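Local coordinates for protein ancestral D-type dye decolorizing peroxidase (Geotrichum candidum, PDB 7ANV) that binds haem and, as an ancestral D-type dye-decolorizing peroxidase, probably uses hydrogen peroxide to oxidise dyes and related substrates, at residues A[332-337]-A[445-450]; A[14-19]-A[79-84]; A[219-224]-A[228-233]; A[149-154]-A[179-184]. One frame throughout, in Å; residues are numbered along the deposited sequence.

Contact 1 of 4, residues A[332-337]-A[445-450]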
loop_
_atom_site.group_PDB
_atom_site.type_symbol
_atom_site.label_atom_id
_atom_site.label_comp_id
_atom_site.label_asym_id
_atom_site.label_seq_id
_atom_site.Cartn_x
_atom_site.Cartn_y
_atom_site.Cartn_z
ATOM N N ASP A 332 19.610 24.174 -2.875
ATOM C CA ASP A 332 19.713 23.132 -3.932
ATOM C C ASP A 332 19.680 21.715 -3.328
ATOM O O ASP A 332 20.305 20.787 -3.892
ATOM C CB ASP A 332 20.954 23.368 -4.795
ATOM C CG ASP A 332 21.107 24.802 -5.253
ATOM O OD1 ASP A 332 20.132 25.339 -5.844
ATOM O OD2 ASP A 332 22.178 25.382 -5.014
ATOM N N SER A 333 18.883 21.474 -2.287
ATOM C CA SER A 333 18.901 20.161 -1.600
ATOM C C SER A 333 18.149 19.052 -2.362
ATOM O O SER A 333 18.095 17.947 -1.819
ATOM C CB SER A 333 18.380 20.245 -0.201
ATOM O OG SER A 333 17.077 20.773 -0.223
ATOM N N GLN A 334 17.612 19.305 -3.560
ATOM C CA GLN A 334 16.918 18.255 -4.367
ATOM C C GLN A 334 17.883 17.687 -5.415
ATOM O O GLN A 334 17.426 16.983 -6.332
ATOM C CB GLN A 334 15.664 18.845 -5.008
ATOM C CG GLN A 334 14.667 19.348 -3.982
ATOM C CD GLN A 334 13.356 19.709 -4.627
ATOM O OE1 GLN A 334 12.522 18.847 -4.898
ATOM N NE2 GLN A 334 13.171 20.992 -4.923
ATOM N N THR A 335 19.196 17.862 -5.242
ATOM C CA THR A 335 20.182 17.372 -6.231
ATOM C C THR A 335 20.011 15.865 -6.450
ATOM O O THR A 335 20.033 15.404 -7.618
ATOM C CB THR A 335 21.604 17.691 -5.775
ATOM O OG1 THR A 335 21.726 19.118 -5.751
ATOM C CG2 THR A 335 22.665 17.045 -6.641
ATOM N N ARG A 336 19.860 15.084 -5.375
ATOM C CA ARG A 336 19.878 13.600 -5.490
ATOM C C ARG A 336 18.462 13.044 -5.570
ATOM O O ARG A 336 18.258 12.076 -6.295
ATOM C CB ARG A 336 20.633 12.976 -4.317
ATOM C CG ARG A 336 22.022 13.570 -4.142
ATOM C CD ARG A 336 22.745 13.004 -2.930
ATOM N NE ARG A 336 23.136 11.632 -3.171
ATOM C CZ ARG A 336 24.284 11.274 -3.754
ATOM N NH1 ARG A 336 25.116 12.161 -4.279
ATOM N NH2 ARG A 336 24.578 9.998 -3.881
ATOM N N CYS A 337 17.511 13.623 -4.840
ATOM C CA CYS A 337 16.109 13.151 -4.852
ATOM C C CYS A 337 15.192 14.341 -4.674
ATOM O O CYS A 337 15.290 15.077 -3.690
ATOM C CB CYS A 337 15.890 12.177 -3.712
ATOM S SG CYS A 337 14.270 11.390 -3.722
ATOM N N THR A 445 1.606 20.365 -9.911
ATOM C CA THR A 445 2.973 20.695 -10.353
ATOM C C THR A 445 3.946 19.926 -9.470
ATOM O O THR A 445 3.586 19.489 -8.352
ATOM C CB THR A 445 3.241 22.206 -10.276
ATOM O OG1 THR A 445 3.238 22.561 -8.892
ATOM C CG2 THR A 445 2.205 23.006 -11.037
ATOM N N MET A 446 5.171 19.819 -9.936
ATOM C CA MET A 446 6.255 19.222 -9.123
ATOM C C MET A 446 7.536 19.958 -9.453
ATOM O O MET A 446 7.818 20.086 -10.635
ATOM C CB MET A 446 6.357 17.720 -9.412
ATOM C CG MET A 446 7.460 17.060 -8.705
ATOM S SD MET A 446 7.598 15.341 -9.356
ATOM C CE MET A 446 8.851 14.768 -8.219
ATOM N N SER A 447 8.245 20.422 -8.434
ATOM C CA SER A 447 9.551 21.080 -8.585
ATOM C C SER A 447 10.647 20.032 -8.408
ATOM O O SER A 447 10.355 18.927 -8.009
ATOM C CB SER A 447 9.703 22.262 -7.659
ATOM O OG SER A 447 10.087 21.877 -6.334
ATOM N N GLY A 448 11.873 20.429 -8.700
ATOM C CA GLY A 448 13.066 19.683 -8.311
ATOM C C GLY A 448 13.434 18.564 -9.239
ATOM O O GLY A 448 14.424 17.947 -8.935
ATOM N N THR A 449 12.686 18.267 -10.319
ATOM C CA THR A 449 12.998 17.070 -11.131
ATOM C C THR A 449 14.269 17.306 -11.943
ATOM O O THR A 449 14.949 16.319 -12.222
ATOM C CB THR A 449 11.822 16.635 -12.011
ATOM O OG1 THR A 449 11.535 17.672 -12.939
ATOM C CG2 THR A 449 10.618 16.328 -11.175
ATOM N N ASP A 450 14.555 18.539 -12.329
ATOM C CA ASP A 450 15.831 18.846 -13.036
ATOM C C ASP A 450 16.877 19.181 -11.978
ATOM O O ASP A 450 16.778 20.222 -11.351
ATOM C CB ASP A 450 15.625 19.980 -14.026
ATOM C CG ASP A 450 16.891 20.360 -14.753
ATOM O OD1 ASP A 450 17.995 19.928 -14.332
ATOM O OD2 ASP A 450 16.763 21.106 -15.721
HETATM O O HOH W 1 9.890 18.251 -5.126
#
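A type I beta turn, Asp332 to Thr335, lying within the C-terminal Dyp-type peroxidase family region, meets the loop leaving the short strand 445-446 at a buried spot, with Gln334 of the turn laid against Ser447 and Gly448. The glutamine reaches across with its chain extended beyond CG, chi2 -171°, which carries the amide to the opposing backbone. There the amide rests on Gly448 CA, which lies 3.7 Å from Gln334 CD. Glycine suits this position twice over: its phi is positive, and a CB would point toward the glutamine and collide with Gln334 OE1. A long-chain amide suits the other side, because it is long enough to reach the opposing backbone and still offers polar atoms at its end. Gln334 OE1 takes a hydrogen bond from the backbone N of Phe339. A water lies 2.7 Å from Gln334 OE1 and 3.0 Å from Ser447 O, placed to bridge the two loops. Arg289 of helix 279-291 bonds the carbonyls of Gln334, Thr335, Gly448 and Thr449 through its guanidinium, tying both segments to the helix. Ser447 OG is hydrogen-bonded to Thr427 O, and Gln334 NE2 stands 3.5 Å from that same Ser447 OG.

Contact 2 of 4, residues A[14-19]-A[79-84]. With SO4 (sulfate ion), chain H.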
loop_
_atom_site.group_PDB
_atom_site.type_symbol
_atom_site.label_atom_id
_atom_site.label_comp_id
_atom_site.label_asym_id
_atom_site.label_seq_id
_atom_site.Cartn_x
_atom_site.Cartn_y
_atom_site.Cartn_z
ATOM N N GLY A 14 5.226 -10.477 8.397
ATOM C CA GLY A 14 5.732 -11.466 7.428
ATOM C C GLY A 14 5.105 -11.283 6.065
ATOM O O GLY A 14 5.841 -11.048 5.090
ATOM N N GLY A 15 3.779 -11.286 6.035
ATOM C CA GLY A 15 2.971 -11.164 4.811
ATOM C C GLY A 15 2.763 -12.484 4.107
ATOM O O GLY A 15 3.671 -13.330 4.076
ATOM N N LEU A 16 1.566 -12.675 3.551
ATOM C CA LEU A 16 1.235 -13.927 2.830
ATOM C C LEU A 16 2.028 -13.994 1.537
ATOM O O LEU A 16 1.956 -13.092 0.721
ATOM C CB LEU A 16 -0.265 -13.960 2.534
ATOM C CG LEU A 16 -1.195 -13.850 3.730
ATOM C CD1 LEU A 16 -2.643 -13.840 3.241
ATOM C CD2 LEU A 16 -0.951 -14.991 4.686
ATOM N N PRO A 17 2.864 -15.022 1.343
ATOM C CA PRO A 17 3.640 -15.153 0.109
ATOM C C PRO A 17 2.698 -15.491 -1.048
ATOM O O PRO A 17 1.673 -16.122 -0.802
ATOM C CB PRO A 17 4.588 -16.334 0.364
ATOM C CG PRO A 17 3.985 -17.058 1.501
ATOM C CD PRO A 17 3.197 -16.069 2.319
ATOM N N LYS A 18 3.003 -15.007 -2.247
ATOM C CA LYS A 18 2.003 -15.093 -3.336
ATOM C C LYS A 18 2.618 -14.863 -4.712
ATOM O O LYS A 18 3.571 -14.040 -4.856
ATOM C CB LYS A 18 0.910 -14.060 -3.060
ATOM C CG LYS A 18 1.316 -12.602 -3.188
ATOM C CD LYS A 18 0.390 -11.669 -2.451
ATOM C CE LYS A 18 0.915 -10.258 -2.355
ATOM N NZ LYS A 18 0.014 -9.439 -1.538
ATOM N N LYS A 19 2.018 -15.501 -5.707
ATOM C CA LYS A 19 2.129 -15.097 -7.137
ATOM C C LYS A 19 0.775 -14.514 -7.569
ATOM O O LYS A 19 0.723 -13.779 -8.528
ATOM C CB LYS A 19 2.512 -16.309 -7.986
ATOM C CG LYS A 19 3.876 -16.888 -7.606
ATOM C CD LYS A 19 4.467 -17.913 -8.569
ATOM C CE LYS A 19 5.934 -18.183 -8.240
ATOM N NZ LYS A 19 6.665 -18.863 -9.344
ATOM N N GLY A 79 -2.539 -19.007 1.468
ATOM C CA GLY A 79 -2.641 -18.303 2.746
ATOM C C GLY A 79 -3.996 -17.630 2.821
ATOM O O GLY A 79 -4.485 -17.212 1.776
ATOM N N VAL A 80 -4.607 -17.585 3.985
ATOM C CA VAL A 80 -5.994 -17.066 4.174
ATOM C C VAL A 80 -5.991 -16.102 5.341
ATOM O O VAL A 80 -5.542 -16.481 6.412
ATOM C CB VAL A 80 -7.028 -18.176 4.442
ATOM C CG1 VAL A 80 -8.441 -17.587 4.549
ATOM C CG2 VAL A 80 -6.952 -19.225 3.354
ATOM N N ASN A 81 -6.517 -14.889 5.135
ATOM C CA ASN A 81 -6.769 -13.940 6.242
ATOM C C ASN A 81 -8.188 -13.395 6.051
ATOM O O ASN A 81 -8.784 -13.524 4.960
ATOM C CB ASN A 81 -5.766 -12.773 6.262
ATOM C CG ASN A 81 -4.435 -13.003 6.950
ATOM O OD1 ASN A 81 -3.728 -12.041 7.248
ATOM N ND2 ASN A 81 -4.072 -14.234 7.239
ATOM N N ILE A 82 -8.706 -12.782 7.100
ATOM C CA ILE A 82 -10.050 -12.176 7.083
ATOM C C ILE A 82 -10.026 -10.866 7.856
ATOM O O ILE A 82 -9.394 -10.777 8.925
ATOM C CB ILE A 82 -11.110 -13.153 7.624
ATOM C CG1 ILE A 82 -12.519 -12.620 7.369
ATOM C CG2 ILE A 82 -10.853 -13.515 9.100
ATOM C CD1 ILE A 82 -13.620 -13.615 7.618
ATOM N N ALA A 83 -10.807 -9.899 7.364
ATOM C CA ALA A 83 -10.877 -8.567 7.987
ATOM C C ALA A 83 -12.318 -8.078 7.857
ATOM O O ALA A 83 -13.005 -8.442 6.896
ATOM C CB ALA A 83 -9.879 -7.601 7.394
ATOM N N PHE A 84 -12.698 -7.193 8.763
ATOM C CA PHE A 84 -14.086 -6.710 8.936
ATOM C C PHE A 84 -14.085 -5.195 8.829
ATOM O O PHE A 84 -13.248 -4.533 9.439
ATOM C CB PHE A 84 -14.643 -7.171 10.285
ATOM C CG PHE A 84 -14.799 -8.655 10.356
ATOM C CD1 PHE A 84 -15.936 -9.268 9.898
ATOM C CD2 PHE A 84 -13.776 -9.445 10.866
ATOM C CE1 PHE A 84 -16.064 -10.643 9.935
ATOM C CE2 PHE A 84 -13.893 -10.824 10.851
ATOM C CZ PHE A 84 -15.049 -11.410 10.423
HETATM S S SO4 H . 6.567 -13.074 -1.593
HETATM O O1 SO4 H . 7.237 -12.179 -2.499
HETATM O O2 SO4 H . 6.377 -12.411 -0.326
HETATM O O3 SO4 H . 7.365 -14.259 -1.396
HETATM O O4 SO4 H . 5.293 -13.447 -2.146
#
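Leu16 carries this contact, its two methyls packed against the start of strand 78-84, an outermost strand of the four-stranded antiparallel sheet in the N-terminal alpha+beta barrel region, which has the ferredoxin-like layout of the dye-decolorizing peroxidases. With CG beside the backbone N, chi1 -57°, the isobutyl group is aimed at the strand. Leu16 CD1 lies 4.0 Å from Gly79 C, while the other branch, Leu16 CD2, comes to 4.1 Å from Asn81 ND2. Gly79 suits its place because a CB would point into Leu16 CD2. Thr46, Val51 of helix 48-59 and Ala147 of strand 142-148 also touch the leucine, so the buried side is enclosed by helix and sheet.

Asn81 presents its amide to a methyl, yet its polar atoms are occupied: ND2 gives a nearly straight bond, 172°, to Val80 O at 2.8 Å and a weak one to Thr46 O, and OD1 accepts from Asp11 N.

The other side of the loop is looser and polar. Lys18 N donates to O4 of a sulfate, probably from the crystallisation liquor, at 2.8 Å, and Arg55 binds the same ion; Lys18 NZ turns instead to a salt bridge with Glu21 and to the carbonyls of Arg368 and Gly369. Between the two segments, then, adhesion is apolar, and the amide beside it can be buried because neighbouring backbone groups satisfy it.

Contact 3 of 4, residues A[219-224]-A[228-233]. With SO4 (sulfate ion), chain F.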
loop_
_atom_site.group_PDB
_atom_site.type_symbol
_atom_site.label_atom_id
_atom_site.label_comp_id
_atom_site.label_asym_id
_atom_site.label_seq_id
_atom_site.Cartn_x
_atom_site.Cartn_y
_atom_site.Cartn_z
ATOM N N PRO A 219 13.551 0.784 12.881
ATOM C CA PRO A 219 12.744 -0.086 13.723
ATOM C C PRO A 219 11.569 0.749 14.243
ATOM O O PRO A 219 11.725 1.968 14.409
ATOM C CB PRO A 219 13.685 -0.541 14.852
ATOM C CG PRO A 219 15.002 0.153 14.588
ATOM C CD PRO A 219 14.737 1.277 13.609
ATOM N N VAL A 220 10.420 0.102 14.416
ATOM C CA VAL A 220 9.211 0.727 15.003
ATOM C C VAL A 220 8.750 -0.183 16.136
ATOM O O VAL A 220 8.917 -1.415 16.039
ATOM C CB VAL A 220 8.101 0.984 13.972
ATOM C CG1 VAL A 220 8.601 1.831 12.806
ATOM C CG2 VAL A 220 7.474 -0.301 13.471
ATOM N N ARG A 221 8.179 0.424 17.170
ATOM C CA ARG A 221 7.550 -0.346 18.243
ATOM C C ARG A 221 6.366 -1.103 17.649
ATOM O O ARG A 221 5.718 -0.664 16.696
ATOM C CB ARG A 221 7.168 0.601 19.377
ATOM C CG ARG A 221 8.397 1.206 20.038
ATOM C CD ARG A 221 7.944 1.930 21.294
ATOM N NE ARG A 221 7.254 3.142 20.948
ATOM C CZ ARG A 221 6.686 3.971 21.832
ATOM N NH1 ARG A 221 6.649 3.675 23.122
ATOM N NH2 ARG A 221 6.084 5.054 21.395
ATOM N N PRO A 222 6.102 -2.308 18.168
ATOM C CA PRO A 222 5.114 -3.199 17.544
ATOM C C PRO A 222 3.725 -2.572 17.441
ATOM O O PRO A 222 2.995 -2.901 16.506
ATOM C CB PRO A 222 5.104 -4.437 18.437
ATOM C CG PRO A 222 5.724 -3.957 19.746
ATOM C CD PRO A 222 6.748 -2.916 19.341
ATOM N N GLY A 223 3.372 -1.704 18.399
ATOM C CA GLY A 223 2.062 -1.038 18.463
ATOM C C GLY A 223 1.859 0.025 17.398
ATOM O O GLY A 223 0.765 0.573 17.290
ATOM N N VAL A 224 2.861 0.333 16.587
ATOM C CA VAL A 224 2.602 1.101 15.356
ATOM C C VAL A 224 1.752 0.252 14.392
ATOM O O VAL A 224 1.078 0.832 13.547
ATOM C CB VAL A 224 3.924 1.543 14.738
ATOM C CG1 VAL A 224 3.741 2.125 13.362
ATOM C CG2 VAL A 224 4.626 2.528 15.652
ATOM N N GLY A 228 -2.899 -2.414 20.653
ATOM C CA GLY A 228 -2.741 -2.881 22.034
ATOM C C GLY A 228 -1.324 -3.252 22.396
ATOM O O GLY A 228 -1.121 -3.633 23.533
ATOM N N ARG A 229 -0.370 -3.121 21.489
ATOM C CA ARG A 229 1.045 -3.395 21.794
ATOM C C ARG A 229 1.773 -2.072 22.040
ATOM O O ARG A 229 1.244 -0.978 21.738
ATOM C CB ARG A 229 1.665 -4.225 20.673
ATOM C CG ARG A 229 1.208 -5.673 20.658
ATOM C CD ARG A 229 1.692 -6.518 21.832
ATOM N NE ARG A 229 1.370 -7.899 21.515
ATOM C CZ ARG A 229 1.969 -8.973 21.993
ATOM N NH1 ARG A 229 2.978 -8.853 22.849
ATOM N NH2 ARG A 229 1.548 -10.170 21.617
ATOM N N ASP A 230 2.965 -2.182 22.616
ATOM C CA ASP A 230 3.833 -1.029 22.964
ATOM C C ASP A 230 3.959 -0.111 21.753
ATOM O O ASP A 230 4.412 -0.550 20.668
ATOM C CB ASP A 230 5.204 -1.526 23.428
ATOM C CG ASP A 230 6.162 -0.414 23.845
ATOM O OD1 ASP A 230 5.725 0.497 24.566
ATOM O OD2 ASP A 230 7.333 -0.453 23.400
ATOM N N GLY A 231 3.582 1.147 21.925
ATOM C CA GLY A 231 3.701 2.156 20.872
ATOM C C GLY A 231 2.365 2.443 20.199
ATOM O O GLY A 231 2.362 3.292 19.294
ATOM N N ASP A 232 1.298 1.749 20.597
ATOM C CA ASP A 232 -0.083 2.014 20.114
ATOM C C ASP A 232 -0.616 3.160 20.959
ATOM O O ASP A 232 -1.108 2.894 22.087
ATOM C CB ASP A 232 -1.023 0.810 20.217
ATOM C CG ASP A 232 -2.479 1.141 19.879
ATOM O OD1 ASP A 232 -2.728 2.218 19.275
ATOM O OD2 ASP A 232 -3.361 0.342 20.244
ATOM N N SER A 233 -0.524 4.361 20.413
ATOM C CA SER A 233 -0.973 5.624 21.047
ATOM C C SER A 233 -2.475 5.785 20.804
ATOM O O SER A 233 -2.842 6.617 19.959
ATOM C CB SER A 233 -0.160 6.790 20.527
ATOM O OG SER A 233 1.138 6.802 21.115
HETATM S S SO4 F . 3.863 -5.173 24.565
HETATM O O1 SO4 F . 4.315 -4.956 23.208
HETATM O O2 SO4 F . 4.897 -4.759 25.485
HETATM O O3 SO4 F . 3.591 -6.568 24.754
HETATM O O4 SO4 F . 2.691 -4.406 24.830
HETATM O O HOH W 2 4.439 5.289 18.344
#
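The backbones come together at Gly223 and Asp232, whose CA atoms are 4.1 Å apart, and Gly223 N donates to Asp230 O at 2.7 Å, with the donor lying above that carbonyl's plane rather than on a lone pair. Glycine suits this position, since a CB on Gly223 would collide with Arg229 O and Asp232 N. Arg221 lies across the second segment, its chain bent at chi3, -73°, so that the guanidinium comes over Gly231. Gly231 CA sits 3.6 Å above the centre of one guanidinium face, a fit that a side chain would spoil. The segment 228-233 folds as a type II beta turn from Arg229 to Asp232, closed by Asp232 N bonded to Arg229 O; at its third position, Gly231, phi is positive and a CB would also jam against the preceding carbonyl O, which calls for glycine. Asp230 OD2 rests on Arg221 CD at 3.2 Å; its OD1 forms only a long salt bridge with NH1 of Arg221, at 3.6 Å, the carboxylate standing nearly perpendicular, 86°, to the guanidinium. The stronger partner of Arg221 is Glu361 of helix 357-361. A leucine in place of Arg221 would probably leave the Glu361 carboxylate without its charged mate and take the flat cover off Gly231. A sulfate, probably from the crystallisation liquor, accepts from Asp230 N and from Arg229 NH1, while Arg229 NE pairs with Asp245.

Contact 4 of 4, residues A[149-154]-A[179-184]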
loop_
_atom_site.group_PDB
_atom_site.type_symbol
_atom_site.label_atom_id
_atom_site.label_comp_id
_atom_site.label_asym_id
_atom_site.label_seq_id
_atom_site.Cartn_x
_atom_site.Cartn_y
_atom_site.Cartn_z
ATOM N N ASP A 149 0.347 -19.727 -4.699
ATOM C CA ASP A 149 1.375 -19.939 -5.729
ATOM C C ASP A 149 0.763 -19.897 -7.135
ATOM O O ASP A 149 1.515 -19.710 -8.085
ATOM C CB ASP A 149 2.031 -21.292 -5.496
ATOM C CG ASP A 149 1.050 -22.434 -5.690
ATOM O OD1 ASP A 149 0.207 -22.622 -4.780
ATOM O OD2 ASP A 149 1.152 -23.125 -6.734
ATOM N N SER A 150 -0.544 -20.128 -7.272
ATOM C CA SER A 150 -1.179 -20.351 -8.596
ATOM C C SER A 150 -2.673 -20.056 -8.504
ATOM O O SER A 150 -3.242 -20.087 -7.379
ATOM C CB SER A 150 -0.941 -21.771 -9.083
ATOM O OG SER A 150 -1.547 -22.725 -8.244
ATOM N N HIS A 151 -3.296 -19.813 -9.641
ATOM C CA HIS A 151 -4.779 -19.684 -9.707
ATOM C C HIS A 151 -5.413 -20.979 -9.193
ATOM O O HIS A 151 -6.406 -20.898 -8.462
ATOM C CB HIS A 151 -5.232 -19.316 -11.111
ATOM C CG HIS A 151 -4.642 -18.051 -11.611
ATOM N ND1 HIS A 151 -4.124 -17.931 -12.867
ATOM C CD2 HIS A 151 -4.425 -16.877 -10.985
ATOM C CE1 HIS A 151 -3.655 -16.708 -13.035
ATOM N NE2 HIS A 151 -3.824 -16.038 -11.888
ATOM N N GLU A 152 -4.852 -22.140 -9.534
ATOM C CA GLU A 152 -5.404 -23.455 -9.121
ATOM C C GLU A 152 -5.499 -23.521 -7.592
ATOM O O GLU A 152 -6.576 -23.900 -7.024
ATOM C CB GLU A 152 -4.478 -24.540 -9.672
ATOM C CG GLU A 152 -4.583 -24.672 -11.170
ATOM C CD GLU A 152 -3.777 -23.771 -12.093
ATOM O OE1 GLU A 152 -3.142 -22.750 -11.662
ATOM O OE2 GLU A 152 -3.842 -24.105 -13.305
ATOM N N THR A 153 -4.407 -23.163 -6.914
ATOM C CA THR A 153 -4.323 -23.205 -5.434
ATOM C C THR A 153 -5.351 -22.254 -4.820
ATOM O O THR A 153 -6.080 -22.641 -3.875
ATOM C CB THR A 153 -2.916 -22.866 -4.944
ATOM O OG1 THR A 153 -2.055 -23.911 -5.388
ATOM C CG2 THR A 153 -2.865 -22.694 -3.449
ATOM N N VAL A 154 -5.408 -21.027 -5.311
ATOM C CA VAL A 154 -6.326 -20.004 -4.737
ATOM C C VAL A 154 -7.778 -20.435 -4.993
ATOM O O VAL A 154 -8.579 -20.389 -4.074
ATOM C CB VAL A 154 -5.995 -18.608 -5.295
ATOM C CG1 VAL A 154 -7.068 -17.608 -4.937
ATOM C CG2 VAL A 154 -4.643 -18.124 -4.789
ATOM N N THR A 179 -15.356 -9.658 -6.183
ATOM C CA THR A 179 -14.077 -10.391 -6.117
ATOM C C THR A 179 -13.081 -9.691 -7.029
ATOM O O THR A 179 -13.481 -9.322 -8.165
ATOM C CB THR A 179 -14.271 -11.858 -6.504
ATOM O OG1 THR A 179 -15.280 -12.367 -5.636
ATOM C CG2 THR A 179 -13.014 -12.676 -6.341
ATOM N N ILE A 180 -11.854 -9.480 -6.550
ATOM C CA ILE A 180 -10.791 -8.864 -7.389
ATOM C C ILE A 180 -9.612 -9.821 -7.283
ATOM O O ILE A 180 -9.195 -10.126 -6.163
ATOM C CB ILE A 180 -10.395 -7.435 -6.941
ATOM C CG1 ILE A 180 -11.604 -6.576 -6.569
ATOM C CG2 ILE A 180 -9.538 -6.818 -8.047
ATOM C CD1 ILE A 180 -11.295 -5.153 -6.079
ATOM N N GLN A 181 -9.033 -10.157 -8.408
ATOM C CA GLN A 181 -7.812 -10.974 -8.458
ATOM C C GLN A 181 -6.593 -10.109 -8.758
ATOM O O GLN A 181 -6.615 -9.330 -9.743
ATOM C CB GLN A 181 -7.989 -12.039 -9.534
ATOM C CG GLN A 181 -6.804 -12.996 -9.610
ATOM C CD GLN A 181 -7.031 -13.995 -10.710
ATOM O OE1 GLN A 181 -8.005 -14.748 -10.655
ATOM N NE2 GLN A 181 -6.215 -13.941 -11.762
ATOM N N GLY A 182 -5.522 -10.310 -7.995
ATOM C CA GLY A 182 -4.222 -9.723 -8.296
ATOM C C GLY A 182 -3.271 -10.783 -8.771
ATOM O O GLY A 182 -3.466 -11.955 -8.485
ATOM N N ASP A 183 -2.268 -10.366 -9.507
ATOM C CA ASP A 183 -1.270 -11.261 -10.108
ATOM C C ASP A 183 0.056 -10.521 -10.132
ATOM O O ASP A 183 0.097 -9.373 -10.641
ATOM C CB ASP A 183 -1.684 -11.610 -11.541
ATOM C CG ASP A 183 -2.884 -12.533 -11.562
ATOM O OD1 ASP A 183 -2.699 -13.696 -11.203
ATOM O OD2 ASP A 183 -4.019 -12.049 -11.896
ATOM N N VAL A 184 1.088 -11.148 -9.604
ATOM C CA VAL A 184 2.475 -10.641 -9.739
ATOM C C VAL A 184 2.775 -10.634 -11.232
ATOM O O VAL A 184 2.279 -11.499 -12.003
ATOM C CB VAL A 184 3.451 -11.482 -8.892
ATOM C CG1 VAL A 184 4.887 -11.128 -9.113
ATOM C CG2 VAL A 184 3.122 -11.356 -7.419
#
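Asp183 OD1 is hydrogen-bonded to NE2 of His151, 2.7 Å from it, and to the hydroxyl of Thr20. The imidazole N-H points at the oxygen with an angle of 163°, and the oxygen lies near the ring plane, at its edge. Ring and carboxylate planes stand 87° apart. The histidine meets the oxygen on its syn side, somewhat out of the carboxylate plane. The other oxygen is held too: Gln181 NE2 donates at 2.9 Å, along an almost straight path of 175°, to the syn lone pair of Asp183 OD2. Gln181 reaches it with an extended chain, CG anti to the backbone N, and its NE2 ends beside the ring, 3.2 Å from His151 NE2, though the angle there is too poor for a bond. An aspartate suits this place, since a short carboxylate can receive donors from a strand neighbour and a helix at once. An asparagine in place of Asp183 would probably leave one of the two donors, the His151 N-H or the Gln181 amide, facing an NH2 group where a carboxylate oxygen had been.

The helix is begun by Ser150 at its N-cap. His151 opens helix 151-164 and leans over strand 20-28, touching Thr20, to reach the outermost strand 174-183 of the same sheet, so the contact pins the helix start to the sheet's margin near the protein surface.

How the contacts relate
Contacts 2 and 4 belong to one N-terminal sheet, serving its two outermost strands, 78-84 and 174-183, and they touch: Lys19 O and Val184 N, 2.9 Å apart, probably form a hydrogen bond. Their chemistry differs with depth. Contact 2 is buried and rests on leucine methyls, whereas contact 4 lies at the surface and relies on a carboxylate and polar N-H donors. Contact 1 is also buried yet polar, with a water placed between its loops, and lies on the opposite side of the chain's centre from both, about 38 Å from contact 2 between centres. Contact 3, partly buried, joins segments close in sequence and has a direct backbone hydrogen bond between them.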